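Local coordinates for 3-oxoacyl-[acyl-carrier-protein] synthase 3 (Pseudomonas aeruginosa, PDB 2X3E) that probably catalyses the first condensation of fatty acid synthesis, joining an acetyl group from acetyl-CoA to malonyl-ACP to form acetoacetyl-ACP as a homodimer, at residues T82-F85 with A89-P92; L56-A61 with A95-L100; V237-S242 with G302-L307. The protein carries 1 engineered substitution. One frame throughout, in Å; residues are numbered along the deposited sequence. Where two conformers were deposited one is given.

Contact 1 (T82-F85 with A89-P92); sequences TGDF and ATAP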
# COMPACT_ATOMS: atom_id res chain seq x y z
N THR A 82 -9.80 2.20 -2.99
CA THR A 82 -10.88 1.67 -3.83
C THR A 82 -10.26 0.99 -5.04
O THR A 82 -10.56 1.33 -6.20
CB THR A 82 -11.83 2.80 -4.26
OG1 THR A 82 -11.07 3.89 -4.81
CG2 THR A 82 -12.64 3.30 -3.07
N GLY A 83 -9.36 0.05 -4.77
CA GLY A 83 -8.71 -0.73 -5.82
C GLY A 83 -9.73 -1.56 -6.59
O GLY A 83 -10.81 -1.84 -6.08
N ASP A 84 -9.37 -1.94 -7.81
CA ASP A 84 -10.25 -2.73 -8.67
C ASP A 84 -10.54 -4.11 -8.08
O ASP A 84 -11.63 -4.65 -8.30
CB ASP A 84 -9.64 -2.92 -10.07
CG ASP A 84 -9.48 -1.61 -10.84
OD1 ASP A 84 -10.01 -0.55 -10.42
OD2 ASP A 84 -8.79 -1.64 -11.88
N PHE A 85 -9.58 -4.66 -7.34
CA PHE A 85 -9.71 -5.99 -6.74
C PHE A 85 -9.39 -5.95 -5.25
O PHE A 85 -8.90 -4.95 -4.73
CB PHE A 85 -8.77 -7.00 -7.44
CG PHE A 85 -8.47 -6.67 -8.88
CD1 PHE A 85 -9.41 -6.89 -9.87
CD2 PHE A 85 -7.25 -6.13 -9.24
CE1 PHE A 85 -9.13 -6.59 -11.19
CE2 PHE A 85 -6.97 -5.82 -10.55
CZ PHE A 85 -7.91 -6.04 -11.53
N ALA A 89 -3.18 -5.94 -6.15
CA ALA A 89 -3.19 -4.49 -6.28
C ALA A 89 -3.61 -4.07 -7.70
O ALA A 89 -3.58 -4.87 -8.64
CB ALA A 89 -1.81 -3.92 -5.93
N THR A 90 -4.01 -2.81 -7.83
CA THR A 90 -4.40 -2.25 -9.13
C THR A 90 -3.19 -1.73 -9.91
O THR A 90 -3.20 -1.73 -11.15
CB THR A 90 -5.43 -1.12 -8.91
OG1 THR A 90 -6.58 -1.67 -8.26
CG2 THR A 90 -5.86 -0.48 -10.24
N ALA A 91 -2.14 -1.33 -9.20
CA ALA A 91 -0.96 -0.70 -9.80
C ALA A 91 -0.29 -1.54 -10.89
O ALA A 91 0.06 -1.01 -11.95
CB ALA A 91 0.05 -0.31 -8.72
N PRO A 92 -0.11 -2.86 -10.65
CA PRO A 92 0.52 -3.63 -11.74
C PRO A 92 -0.25 -3.56 -13.06
O PRO A 92 0.36 -3.35 -14.11
CB PRO A 92 0.56 -5.05 -11.18
CG PRO A 92 0.60 -4.86 -9.69
CD PRO A 92 -0.25 -3.65 -9.43
O HOH W 1 -6.76 -3.72 -6.36
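Thr90 lays its two branches against Asp84, the side chains crossing at about a right angle. The methyl CG2 meets the carboxylate at 3.6 Å from OD2 of Asp84, while the hydroxyl serves the backbone. With OG1 of Thr90 turned beside its own backbone N and anti to the carbonyl carbon (chi1 -60°), it accepts the backbone N-H of Asp84 across 2.8 Å in a fairly straight bond (157°). The same oxygen gives its proton to water 1, also 2.8 Å from OG1 of Thr90, and that water accepts the next amide along, its oxygen lying 3.1 Å from N of Phe85. One hydroxyl therefore grips two successive amides, the first directly and the second through the water. Farther along, the Phe85 ring points its edge at a carbonyl, CD2 of Phe85 lying 3.9 Å from O of Ala89, and CB of Asp84 sits over the centre of one ring face. Outside residues add further bonds: OD1 of Asp84 accepts the amide of Gly54, and the carboxylate of Asp107 takes the N-H groups of Thr90 and Ala91. Phe85 also packs on Met193 of the second subunit. Using its hydroxyl as both acceptor and donor, Thr90 fixes the loop to the chain leading into helix 91-97 by polar bonds, while its methyl merely lies against the Asp84 carboxylate in van der Waals contact.

Contact 2 (L56-A61 with A95-L100); sequences LALRAA and AARLGL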
# COMPACT_ATOMS: atom_id res chain seq x y z
N LEU A 56 -9.31 5.17 -14.29
CA LEU A 56 -9.05 6.60 -14.07
C LEU A 56 -7.56 6.85 -13.92
O LEU A 56 -7.02 7.83 -14.45
CB LEU A 56 -9.78 7.11 -12.83
CG LEU A 56 -11.30 6.92 -12.72
CD1 LEU A 56 -11.85 7.75 -11.55
CD2 LEU A 56 -12.02 7.28 -14.01
N ALA A 57 -6.90 5.96 -13.18
CA ALA A 57 -5.46 6.08 -12.95
C ALA A 57 -4.68 5.99 -14.26
O ALA A 57 -3.68 6.69 -14.44
CB ALA A 57 -5.01 4.99 -11.97
N LEU A 58 -5.13 5.13 -15.16
CA LEU A 58 -4.47 4.95 -16.45
C LEU A 58 -4.46 6.25 -17.25
O LEU A 58 -3.42 6.65 -17.77
CB LEU A 58 -5.16 3.83 -17.23
CG LEU A 58 -4.57 3.40 -18.56
CD1 LEU A 58 -3.14 2.89 -18.40
CD2 LEU A 58 -5.46 2.33 -19.17
N ARG A 59 -5.61 6.92 -17.31
CA ARG A 59 -5.72 8.18 -18.04
C ARG A 59 -4.87 9.28 -17.40
O ARG A 59 -4.19 10.02 -18.11
CB ARG A 59 -7.18 8.63 -18.15
CG ARG A 59 -8.04 7.78 -19.09
CD ARG A 59 -7.58 7.85 -20.56
NE ARG A 59 -7.63 9.21 -21.10
CZ ARG A 59 -8.72 9.78 -21.62
NH1 ARG A 59 -9.87 9.12 -21.68
NH2 ARG A 59 -8.65 11.02 -22.07
N ALA A 60 -4.91 9.38 -16.07
CA ALA A 60 -4.11 10.40 -15.37
C ALA A 60 -2.62 10.18 -15.56
O ALA A 60 -1.87 11.14 -15.78
CB ALA A 60 -4.45 10.43 -13.88
N ALA A 61 -2.19 8.93 -15.47
CA ALA A 61 -0.78 8.56 -15.60
C ALA A 61 -0.24 8.80 -17.01
O ALA A 61 0.88 9.28 -17.17
CB ALA A 61 -0.58 7.10 -15.20
N ALA A 95 0.28 -0.11 -14.60
CA ALA A 95 1.63 -0.04 -15.17
C ALA A 95 1.67 -0.75 -16.53
O ALA A 95 2.15 -0.19 -17.51
CB ALA A 95 2.66 -0.64 -14.20
N ALA A 96 1.13 -1.97 -16.58
CA ALA A 96 1.11 -2.74 -17.83
C ALA A 96 0.37 -2.00 -18.94
O ALA A 96 0.84 -1.95 -20.08
CB ALA A 96 0.47 -4.11 -17.60
N ARG A 97 -0.79 -1.42 -18.60
CA ARG A 97 -1.60 -0.70 -19.58
C ARG A 97 -0.99 0.64 -20.02
O ARG A 97 -1.41 1.20 -21.02
CB ARG A 97 -3.03 -0.49 -19.05
CG ARG A 97 -3.84 -1.78 -19.03
CD ARG A 97 -5.32 -1.54 -18.82
NE ARG A 97 -5.92 -0.79 -19.92
CZ ARG A 97 -7.23 -0.71 -20.18
NH1 ARG A 97 -8.12 -1.37 -19.43
NH2 ARG A 97 -7.65 0.02 -21.21
N LEU A 98 0.00 1.13 -19.27
CA LEU A 98 0.81 2.29 -19.68
C LEU A 98 2.00 1.91 -20.56
O LEU A 98 2.79 2.78 -20.93
CB LEU A 98 1.34 3.02 -18.45
CG LEU A 98 0.31 3.77 -17.61
CD1 LEU A 98 0.93 4.15 -16.29
CD2 LEU A 98 -0.19 5.00 -18.37
N GLY A 99 2.13 0.62 -20.86
CA GLY A 99 3.29 0.10 -21.60
C GLY A 99 4.50 -0.11 -20.70
O GLY A 99 5.62 -0.23 -21.20
N LEU A 100 4.27 -0.17 -19.38
CA LEU A 100 5.37 -0.24 -18.41
C LEU A 100 5.41 -1.57 -17.65
O LEU A 100 5.74 -1.61 -16.46
CB LEU A 100 5.27 0.93 -17.42
CG LEU A 100 5.14 2.33 -18.03
CD1 LEU A 100 5.02 3.36 -16.94
CD2 LEU A 100 6.32 2.64 -18.96
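Where helix 91-97 ends in a Schellman motif, its last turn packs against the middle of helix 53-68, a contact carried mainly by side chains, with no hydrogen bond between the two segments. Gly99, at positive phi, turns the chain out of the helix, and the bonds from Gly99 N to Ala96 O and from Leu100 N to Ala95 O close the motif. Leu98, just before this glycine, and Arg97 receive Leu58 from the facing helix. CG of Leu58 stands anti to its backbone N (chi1 -175°), which carries the forked end across the gap. Its two methyls then divide the work. CD2 of Leu58 sits over one face of the Arg97 guanidinium, 3.2 Å from NE of Arg97, so the charged group is met on its flat side by a methyl. CD1 of Leu58 reaches the start of the arginine chain, 3.4 Å from CB of Arg97, and touches the other leucine at 3.6 Å from CD2 of Leu98. One helical turn on, CB of Ala61 presses on CD1 of Leu98 at 3.5 Å, tighter than a usual van der Waals contact. Below this layer lies the five-stranded sheet: Ala61 and Leu98 both rest on Leu135 of strand 133-140, Ala57 reaches Leu78 and Ala95 reaches Val76 of strand 75-79, and from helix 91-97 Ala96 packs on Gly186 of the second subunit.

Contact 3 (V237-S242 with G302-L307); sequences VGWQAS and GGNMVL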
# COMPACT_ATOMS: atom_id res chain seq x y z
N VAL A 237 11.35 23.40 7.42
CA VAL A 237 12.00 23.95 6.23
C VAL A 237 12.41 25.42 6.43
O VAL A 237 13.11 25.99 5.60
CB VAL A 237 11.10 23.78 4.99
CG1 VAL A 237 10.02 24.85 4.95
CG2 VAL A 237 11.93 23.77 3.71
N GLY A 238 11.99 26.00 7.55
CA GLY A 238 12.38 27.37 7.90
C GLY A 238 11.58 28.43 7.17
O GLY A 238 12.12 29.48 6.83
N TRP A 239 10.30 28.15 6.93
CA TRP A 239 9.38 29.14 6.36
C TRP A 239 8.42 29.62 7.43
O TRP A 239 8.02 28.86 8.30
CB TRP A 239 8.56 28.54 5.22
CG TRP A 239 9.33 28.10 4.03
CD1 TRP A 239 10.61 28.44 3.71
CD2 TRP A 239 8.87 27.25 2.99
NE1 TRP A 239 10.98 27.83 2.53
CE2 TRP A 239 9.92 27.10 2.07
CE3 TRP A 239 7.65 26.58 2.74
CZ2 TRP A 239 9.81 26.32 0.92
CZ3 TRP A 239 7.54 25.80 1.61
CH2 TRP A 239 8.61 25.68 0.70
N GLN A 240 8.04 30.89 7.34
CA GLN A 240 6.90 31.40 8.10
C GLN A 240 5.66 31.15 7.26
O GLN A 240 5.76 30.90 6.06
CB GLN A 240 7.06 32.90 8.35
CG GLN A 240 8.26 33.28 9.20
CD GLN A 240 8.38 34.79 9.38
OE1 GLN A 240 7.37 35.50 9.44
NE2 GLN A 240 9.61 35.28 9.49
N ALA A 241 4.49 31.22 7.88
CA ALA A 241 3.24 31.06 7.13
C ALA A 241 3.16 32.05 5.97
O ALA A 241 2.75 31.69 4.88
CB ALA A 241 2.03 31.21 8.05
N SER A 242 3.59 33.29 6.21
CA SER A 242 3.59 34.34 5.18
C SER A 242 4.49 34.03 3.97
O SER A 242 4.30 34.61 2.91
CB SER A 242 3.98 35.69 5.78
OG SER A 242 5.30 35.68 6.31
N GLY A 302 8.64 28.09 -8.95
CA GLY A 302 9.49 28.25 -7.76
C GLY A 302 8.77 28.72 -6.51
O GLY A 302 9.42 29.00 -5.49
N GLY A 303 7.45 28.81 -6.56
CA GLY A 303 6.66 29.25 -5.41
C GLY A 303 6.74 28.26 -4.26
O GLY A 303 6.74 27.04 -4.47
N ASN A 304 6.83 28.78 -3.04
CA ASN A 304 6.84 27.94 -1.84
C ASN A 304 5.48 27.27 -1.67
O ASN A 304 4.45 27.94 -1.62
CB ASN A 304 7.17 28.77 -0.60
CG ASN A 304 8.55 29.38 -0.66
OD1 ASN A 304 9.47 28.82 -1.26
ND2 ASN A 304 8.72 30.55 -0.04
N MET A 305 5.48 25.94 -1.58
CA MET A 305 4.26 25.15 -1.55
C MET A 305 4.28 24.09 -0.45
O MET A 305 5.32 23.48 -0.17
CB MET A 305 4.05 24.48 -2.91
CG MET A 305 2.84 23.55 -3.01
SD MET A 305 2.71 22.82 -4.65
CE MET A 305 1.92 24.15 -5.54
N VAL A 306 3.12 23.88 0.16
CA VAL A 306 2.89 22.75 1.05
C VAL A 306 1.63 22.00 0.63
O VAL A 306 0.58 22.61 0.35
CB VAL A 306 2.77 23.19 2.52
CG1 VAL A 306 2.34 22.03 3.43
CG2 VAL A 306 4.11 23.77 2.99
N LEU A 307 1.76 20.68 0.54
CA LEU A 307 0.65 19.79 0.32
C LEU A 307 0.35 19.16 1.67
O LEU A 307 1.26 18.78 2.39
CB LEU A 307 1.00 18.69 -0.69
CG LEU A 307 1.73 19.13 -1.96
CD1 LEU A 307 2.03 17.92 -2.85
CD2 LEU A 307 0.92 20.16 -2.73
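A tryptophan stacked on an asparagine defines this contact, which joins the loop following helix 215-237 to the first residues of strand 304-311. CB of Asn304 stands over the six-membered ring of Trp239, 3.7 Å from its centroid and 14° off the ring normal, in a CH-pi contact. The amide continues across the same face, its plane tilted by 27° from that of the indole, and OD1 of Asn304 comes to 3.3 Å from CZ2 of Trp239 near the rim. What fixes the amide is a bond beyond the ring: ND2 of Asn304 donates to the backbone O of Asp243, so the group that covers the indole also ties the strand to the same loop, one residue past the segment 237-242. At its far edge the ring meets the backbone, with O of Met305 in its plane and 3.7 Å from CZ3 of Trp239. A looser apolar touch, 4.2 Å from CZ3 of Trp239 to CG2 of Val306, is added at the same edge. Val306 in turn packs against Val230 and Val233 of helix 215-237 and against Leu247 of strand 246-249. Strands 246-249 and 304-311 are parallel neighbours in the four-stranded sheet, linked along the chain by helices, a beta-alpha-beta crossover. Such alternation of helices and mixed sheet is characteristic of each of the two related halves of the thiolase fold; this contact belongs to the C-terminal one.

Overall arrangement
Following the chain from the N terminus, helix 53-68 supplies the first half of contact 2; its second half comes after strand 75-79, at the end of helix 91-97. Within that excursion lies contact 1, a short closure of the loop leading into helix 91-97; its second segment runs into the helix whose end serves contact 2, and the two centres are 12 Å apart. Together they bind loop and helices over the five-stranded sheet. Contact 3 comes later and in series, closing the long excursion between residues 242 and 302, which carries strand 246-249 and three helices. Its centre is 34 Å from that of contact 1, on the opposite side of the chain's centre.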